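Local coordinates for NAD-dependent epimerase/dehydratase domain-containing protein (Ruegeria pomeroyi DSS-3, PDB 3IUS) that is of unknown function but, as an atypical short-chain dehydrogenase/reductase relative with a Rossmann-type fold, probably binds NAD(P), at residues H13-R18 with P157-F162; I188-A193 with R267-N272. All blocks are in the same frame, centred on the assembly; numbering follows the deposited sequence.

Contact 1: residues H13-R18 with P157-F162; sequences HGYTAR and PGRGPF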
loop_
_atom_site.group_PDB
_atom_site.type_symbol
_atom_site.label_atom_id
_atom_site.label_comp_id
_atom_site.label_asym_id
_atom_site.label_seq_id
_atom_site.Cartn_x
_atom_site.Cartn_y
_atom_site.Cartn_z
ATOM N N HIS A 13 -8.211 -9.126 0.409
ATOM C CA HIS A 13 -7.581 -9.195 1.721
ATOM C C HIS A 13 -6.213 -9.862 1.628
ATOM O O HIS A 13 -6.084 -11.063 1.864
ATOM C CB HIS A 13 -8.471 -9.999 2.661
ATOM C CG HIS A 13 -8.116 -9.858 4.109
ATOM N ND1 HIS A 13 -8.518 -8.782 4.872
ATOM C CD2 HIS A 13 -7.421 -10.670 4.940
ATOM C CE1 HIS A 13 -8.074 -8.932 6.107
ATOM N NE2 HIS A 13 -7.406 -10.069 6.176
ATOM N N GLY A 14 -5.194 -9.076 1.293
ATOM C CA GLY A 14 -3.860 -9.611 1.084
ATOM C C GLY A 14 -2.862 -9.212 2.156
ATOM O O GLY A 14 -3.217 -9.040 3.319
ATOM N N TYR A 15 -1.609 -9.059 1.746
ATOM C CA TYR A 15 -0.503 -8.793 2.659
ATOM C C TYR A 15 -0.802 -7.685 3.670
ATOM O O TYR A 15 -0.691 -7.896 4.879
ATOM C CB TYR A 15 0.768 -8.476 1.863
ATOM C CG TYR A 15 2.001 -8.316 2.722
ATOM C CD1 TYR A 15 2.656 -9.426 3.247
ATOM C CD2 TYR A 15 2.509 -7.058 3.007
ATOM C CE1 TYR A 15 3.783 -9.278 4.042
ATOM C CE2 TYR A 15 3.630 -6.901 3.797
ATOM C CZ TYR A 15 4.265 -8.010 4.310
ATOM O OH TYR A 15 5.380 -7.844 5.097
ATOM N N THR A 16 -1.189 -6.516 3.169
ATOM C CA THR A 16 -1.447 -5.354 4.014
ATOM C C THR A 16 -2.679 -5.527 4.898
ATOM O O THR A 16 -2.612 -5.327 6.109
ATOM C CB THR A 16 -1.595 -4.073 3.167
ATOM O OG1 THR A 16 -0.338 -3.767 2.553
ATOM C CG2 THR A 16 -2.036 -2.894 4.023
ATOM N N ALA A 17 -3.802 -5.891 4.291
ATOM C CA ALA A 17 -5.060 -6.024 5.025
ATOM C C ALA A 17 -4.987 -7.087 6.130
ATOM O O ALA A 17 -5.659 -6.976 7.150
ATOM C CB ALA A 17 -6.205 -6.326 4.059
ATOM N N ARG A 18 -4.163 -8.113 5.925
ATOM C CA ARG A 18 -4.000 -9.171 6.920
ATOM C C ARG A 18 -3.308 -8.690 8.192
ATOM O O ARG A 18 -3.635 -9.145 9.289
ATOM C CB ARG A 18 -3.268 -10.375 6.320
ATOM C CG ARG A 18 -4.140 -11.153 5.354
ATOM C CD ARG A 18 -3.347 -12.145 4.536
ATOM N NE ARG A 18 -4.087 -12.509 3.332
ATOM C CZ ARG A 18 -3.692 -13.419 2.451
ATOM N NH1 ARG A 18 -2.553 -14.073 2.638
ATOM N NH2 ARG A 18 -4.439 -13.673 1.382
ATOM N N PRO A 157 7.649 -8.077 7.323
ATOM C CA PRO A 157 7.952 -9.497 7.528
ATOM C C PRO A 157 7.517 -10.298 6.310
ATOM O O PRO A 157 6.403 -10.105 5.828
ATOM C CB PRO A 157 7.086 -9.867 8.736
ATOM C CG PRO A 157 6.828 -8.579 9.438
ATOM C CD PRO A 157 6.747 -7.542 8.356
ATOM N N GLY A 158 8.385 -11.170 5.808
ATOM C CA GLY A 158 8.042 -11.995 4.665
ATOM C C GLY A 158 8.176 -11.235 3.362
ATOM O O GLY A 158 8.159 -11.826 2.285
ATOM N N ARG A 159 8.301 -9.916 3.455
ATOM C CA ARG A 159 8.547 -9.101 2.274
ATOM C C ARG A 159 9.739 -8.177 2.508
ATOM O O ARG A 159 9.616 -6.950 2.471
ATOM C CB ARG A 159 7.298 -8.311 1.884
ATOM C CG ARG A 159 7.385 -7.671 0.507
ATOM C CD ARG A 159 6.038 -7.145 0.048
ATOM N NE ARG A 159 5.099 -8.226 -0.241
ATOM C CZ ARG A 159 3.817 -8.034 -0.530
ATOM N NH1 ARG A 159 3.329 -6.802 -0.561
ATOM N NH2 ARG A 159 3.025 -9.068 -0.780
ATOM N N GLY A 160 10.894 -8.788 2.759
ATOM C CA GLY A 160 12.112 -8.052 3.034
ATOM C C GLY A 160 13.240 -8.507 2.132
ATOM O O GLY A 160 13.071 -9.440 1.347
ATOM N N PRO A 161 14.407 -7.862 2.252
ATOM C CA PRO A 161 15.523 -8.085 1.334
ATOM C C PRO A 161 16.462 -9.217 1.748
ATOM O O PRO A 161 17.327 -9.592 0.958
ATOM C CB PRO A 161 16.252 -6.750 1.394
ATOM C CG PRO A 161 16.128 -6.367 2.838
ATOM C CD PRO A 161 14.771 -6.891 3.301
ATOM N N PHE A 162 16.289 -9.761 2.949
ATOM C CA PHE A 162 17.209 -10.777 3.455
ATOM C C PHE A 162 16.975 -12.155 2.839
ATOM O O PHE A 162 17.877 -12.992 2.811
ATOM C CB PHE A 162 17.174 -10.827 4.984
ATOM C CG PHE A 162 17.469 -9.502 5.624
ATOM C CD1 PHE A 162 18.765 -9.032 5.708
ATOM C CD2 PHE A 162 16.444 -8.709 6.112
ATOM C CE1 PHE A 162 19.038 -7.811 6.278
ATOM C CE2 PHE A 162 16.712 -7.488 6.688
ATOM C CZ PHE A 162 18.005 -7.031 6.771
#

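Contact 2: residues I188-A193 with R267-N272; sequences IAQVLA and RLKYPN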
loop_
_atom_site.group_PDB
_atom_site.type_symbol
_atom_site.label_atom_id
_atom_site.label_comp_id
_atom_site.label_asym_id
_atom_site.label_seq_id
_atom_site.Cartn_x
_atom_site.Cartn_y
_atom_site.Cartn_z
ATOM N N ILE A 188 1.472 1.080 7.897
ATOM C CA ILE A 188 0.221 1.169 7.156
ATOM C C ILE A 188 -0.942 0.797 8.078
ATOM O O ILE A 188 -1.984 1.474 8.106
ATOM C CB ILE A 188 0.203 0.248 5.926
ATOM C CG1 ILE A 188 1.375 0.572 4.993
ATOM C CG2 ILE A 188 -1.134 0.389 5.200
ATOM C CD1 ILE A 188 1.570 -0.443 3.855
ATOM N N ALA A 189 -0.761 -0.274 8.844
ATOM C CA ALA A 189 -1.797 -0.732 9.769
ATOM C C ALA A 189 -2.158 0.364 10.775
ATOM O O ALA A 189 -3.333 0.572 11.089
ATOM C CB ALA A 189 -1.353 -2.004 10.483
ATOM N N GLN A 190 -1.138 1.070 11.261
ATOM C CA GLN A 190 -1.330 2.188 12.176
ATOM C C GLN A 190 -2.204 3.269 11.559
ATOM O O GLN A 190 -3.149 3.761 12.182
ATOM C CB GLN A 190 0.016 2.808 12.556
ATOM C CG GLN A 190 0.723 2.140 13.713
ATOM C CD GLN A 190 1.653 3.100 14.434
ATOM O OE1 GLN A 190 1.402 3.484 15.575
ATOM N NE2 GLN A 190 2.722 3.508 13.762
ATOM N N VAL A 191 -1.867 3.651 10.334
ATOM C CA VAL A 191 -2.598 4.700 9.631
ATOM C C VAL A 191 -4.065 4.325 9.418
ATOM O O VAL A 191 -4.978 5.113 9.710
ATOM C CB VAL A 191 -1.924 5.031 8.279
ATOM C CG1 VAL A 191 -2.827 5.916 7.424
ATOM C CG2 VAL A 191 -0.566 5.691 8.513
ATOM N N LEU A 192 -4.291 3.118 8.912
ATOM C CA LEU A 192 -5.646 2.633 8.668
ATOM C C LEU A 192 -6.462 2.651 9.953
ATOM O O LEU A 192 -7.589 3.163 9.987
ATOM C CB LEU A 192 -5.611 1.226 8.061
ATOM C CG LEU A 192 -5.076 1.189 6.628
ATOM C CD1 LEU A 192 -4.987 -0.250 6.086
ATOM C CD2 LEU A 192 -5.940 2.066 5.725
ATOM N N ALA A 193 -5.881 2.110 11.018
ATOM C CA ALA A 193 -6.543 2.110 12.314
ATOM C C ALA A 193 -6.837 3.540 12.770
ATOM O O ALA A 193 -7.953 3.842 13.212
ATOM C CB ALA A 193 -5.702 1.362 13.345
ATOM N N ARG A 267 2.442 8.068 14.700
ATOM C CA ARG A 267 3.870 8.188 14.898
ATOM C C ARG A 267 4.531 6.925 14.355
ATOM O O ARG A 267 4.329 5.830 14.878
ATOM C CB ARG A 267 4.206 8.403 16.377
ATOM C CG ARG A 267 5.674 8.667 16.622
ATOM C CD ARG A 267 5.948 9.351 17.962
ATOM N NE ARG A 267 7.314 9.867 17.990
ATOM C CZ ARG A 267 8.393 9.097 18.088
ATOM N NH1 ARG A 267 9.602 9.638 18.089
ATOM N NH2 ARG A 267 8.261 7.782 18.193
ATOM N N LEU A 268 5.304 7.088 13.287
ATOM C CA LEU A 268 5.909 5.959 12.593
ATOM C C LEU A 268 6.762 5.074 13.500
ATOM O O LEU A 268 7.615 5.563 14.245
ATOM C CB LEU A 268 6.752 6.450 11.418
ATOM C CG LEU A 268 6.066 7.255 10.314
ATOM C CD1 LEU A 268 7.095 7.601 9.227
ATOM C CD2 LEU A 268 4.879 6.484 9.740
ATOM N N LYS A 269 6.517 3.769 13.428
ATOM C CA LYS A 269 7.328 2.780 14.132
ATOM C C LYS A 269 8.667 2.652 13.433
ATOM O O LYS A 269 9.697 2.406 14.066
ATOM C CB LYS A 269 6.646 1.410 14.124
ATOM C CG LYS A 269 5.377 1.302 14.947
ATOM C CD LYS A 269 4.700 -0.044 14.701
ATOM C CE LYS A 269 3.717 -0.402 15.810
ATOM N NZ LYS A 269 2.515 0.481 15.832
ATOM N N TYR A 270 8.644 2.797 12.115
ATOM C CA TYR A 270 9.856 2.659 11.315
ATOM C C TYR A 270 9.999 3.852 10.373
ATOM O O TYR A 270 9.627 3.779 9.207
ATOM C CB TYR A 270 9.846 1.344 10.530
ATOM C CG TYR A 270 9.570 0.123 11.382
ATOM C CD1 TYR A 270 10.550 -0.403 12.215
ATOM C CD2 TYR A 270 8.337 -0.513 11.339
ATOM C CE1 TYR A 270 10.302 -1.523 12.999
ATOM C CE2 TYR A 270 8.080 -1.634 12.119
ATOM C CZ TYR A 270 9.068 -2.136 12.941
ATOM O OH TYR A 270 8.811 -3.250 13.712
ATOM N N PRO A 271 10.545 4.963 10.886
ATOM C CA PRO A 271 10.675 6.224 10.142
ATOM C C PRO A 271 11.563 6.125 8.908
ATOM O O PRO A 271 11.445 6.946 8.003
ATOM C CB PRO A 271 11.315 7.168 11.174
ATOM C CG PRO A 271 11.922 6.251 12.190
ATOM C CD PRO A 271 10.958 5.126 12.286
ATOM N N ASN A 272 12.440 5.128 8.873
ATOM C CA ASN A 272 13.340 4.958 7.740
ATOM C C ASN A 272 13.738 3.503 7.535
ATOM O O ASN A 272 13.507 2.659 8.405
ATOM C CB ASN A 272 14.578 5.864 7.867
ATOM C CG ASN A 272 15.491 5.467 9.019
ATOM O OD1 ASN A 272 16.220 4.466 8.941
ATOM N ND2 ASN A 272 15.487 6.267 10.082
HETATM O O HOH W 1 1.043 6.169 16.349
#

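Contact 1: residues H13-R18 with P157-F162
The nearest CA atoms are those of Tyr15 and Arg159, 9.1 Å apart, and the Tyr15 side chain bridges the gap from the turn leading into helix 15-24 to the main chain and a side chain of the loop 157-162. The first segment runs from the loop after strand 7-11 into helix 15-24, the strand-turn-helix of a Rossmann fold; Gly14 and Ala17 fit the GxGxxA pattern, consistent with a dinucleotide-binding turn. The second leaves the end of strand 146-155 and passes Gly158 before Arg159. Tyr15 carries the contact. Its CG stands anti to the backbone N (chi1 -174°), which sends the ring across to the loop, where the hydroxyl donates to the carbonyl of Pro157, Tyr15 OH to Pro157 O being 2.6 Å. This oxygen sits at the edge of the ring, in its plane, whereas the hydroxyl stands above the plane of the carbonyl it reaches, 39° out of it. Beside the bond, Pro157 CD lies 3.5 Å from Tyr15 OH. Arg159 covers one face of the ring. The side chain bends at chi3 and runs back along the tyrosine in the opposite sense, with Arg159 CB near the phenol end and the guanidinium near the root. The guanidinium lies nearly flat on the ring, planes 23° apart, in a stack that is also a cation-pi contact: Arg159 CZ is 4.1 Å from the Tyr15 ring centroid. The ring is thus gripped at its hydroxyl and on one face, which should limit its rotation. Val185 of helix 185-197 also touches Tyr15 and Pro157. Within the turn, Arg18 NE, and weakly NH2, donate to His13 O; NH2 also bonds Gln40. At the stack's inner end, Arg159 NH2 comes to 3.5 Å from Tyr15 CB.

Contact 2: residues I188-A193 with R267-N272
Gln190 NE2 is held by two acceptors: the carbonyl of Arg267, with Gln190 NE2 to Arg267 O at 3.0 Å, and OD1 of Asp187, one turn earlier on the same helix. The contact fastens the loop between helices 258-262 and 273-282 to the outer side of helix 185-197, whose inner side packs on strand 146-155 and helix 15-24 of the Rossmann-type core. The bond to Arg267 is nearly straight, 165° at the hydrogen, and the carbonyl oxygen lies close to the amide plane of Gln190; seen from the carbonyl, however, the donor stands well above its plane. Gln190 CG is anti to its carbonyl carbon and the chain runs extended beyond it, carrying the amide out to the loop. The other half of the amide is used as well: one water donates to Gln190 OE1 (2.8 Å) and accepts from Arg267 N (2.9 Å), so one glutamine holds the Arg267 carbonyl directly and the N through the water. Asp187 adds to the clasp, its carboxylate accepting from the backbone N of both Lys269 and Tyr270. Lys269 lies across the glutamine, its chain extended until a bend at chi4. Its CG packs against the amide nitrogen, Lys269 CG to Gln190 NE2 being 3.6 Å, and Lys269 NZ sits over the face of the amide, 3.1 Å from Gln190 CD, and so makes no hydrogen bond to OE1.

Contact 1 lies at the surface and contact 2 is partly buried, though neither is a core contact in itself. Both centre on one side chain reaching a loop: a ring bonded to a carbonyl and covered on one face by a guanidinium in contact 1, an amide shared among backbone, carboxylate and water in contact 2. Contact 1 joins the turn into helix 15-24 to the loop after strand 146-155; contact 2 joins helix 185-197 to a loop much later in the chain. Their centres are 14 Å apart, and the two helices meet directly through apolar packing, Thr16 CG2 lying 3.6 Å from Ile188 CG2.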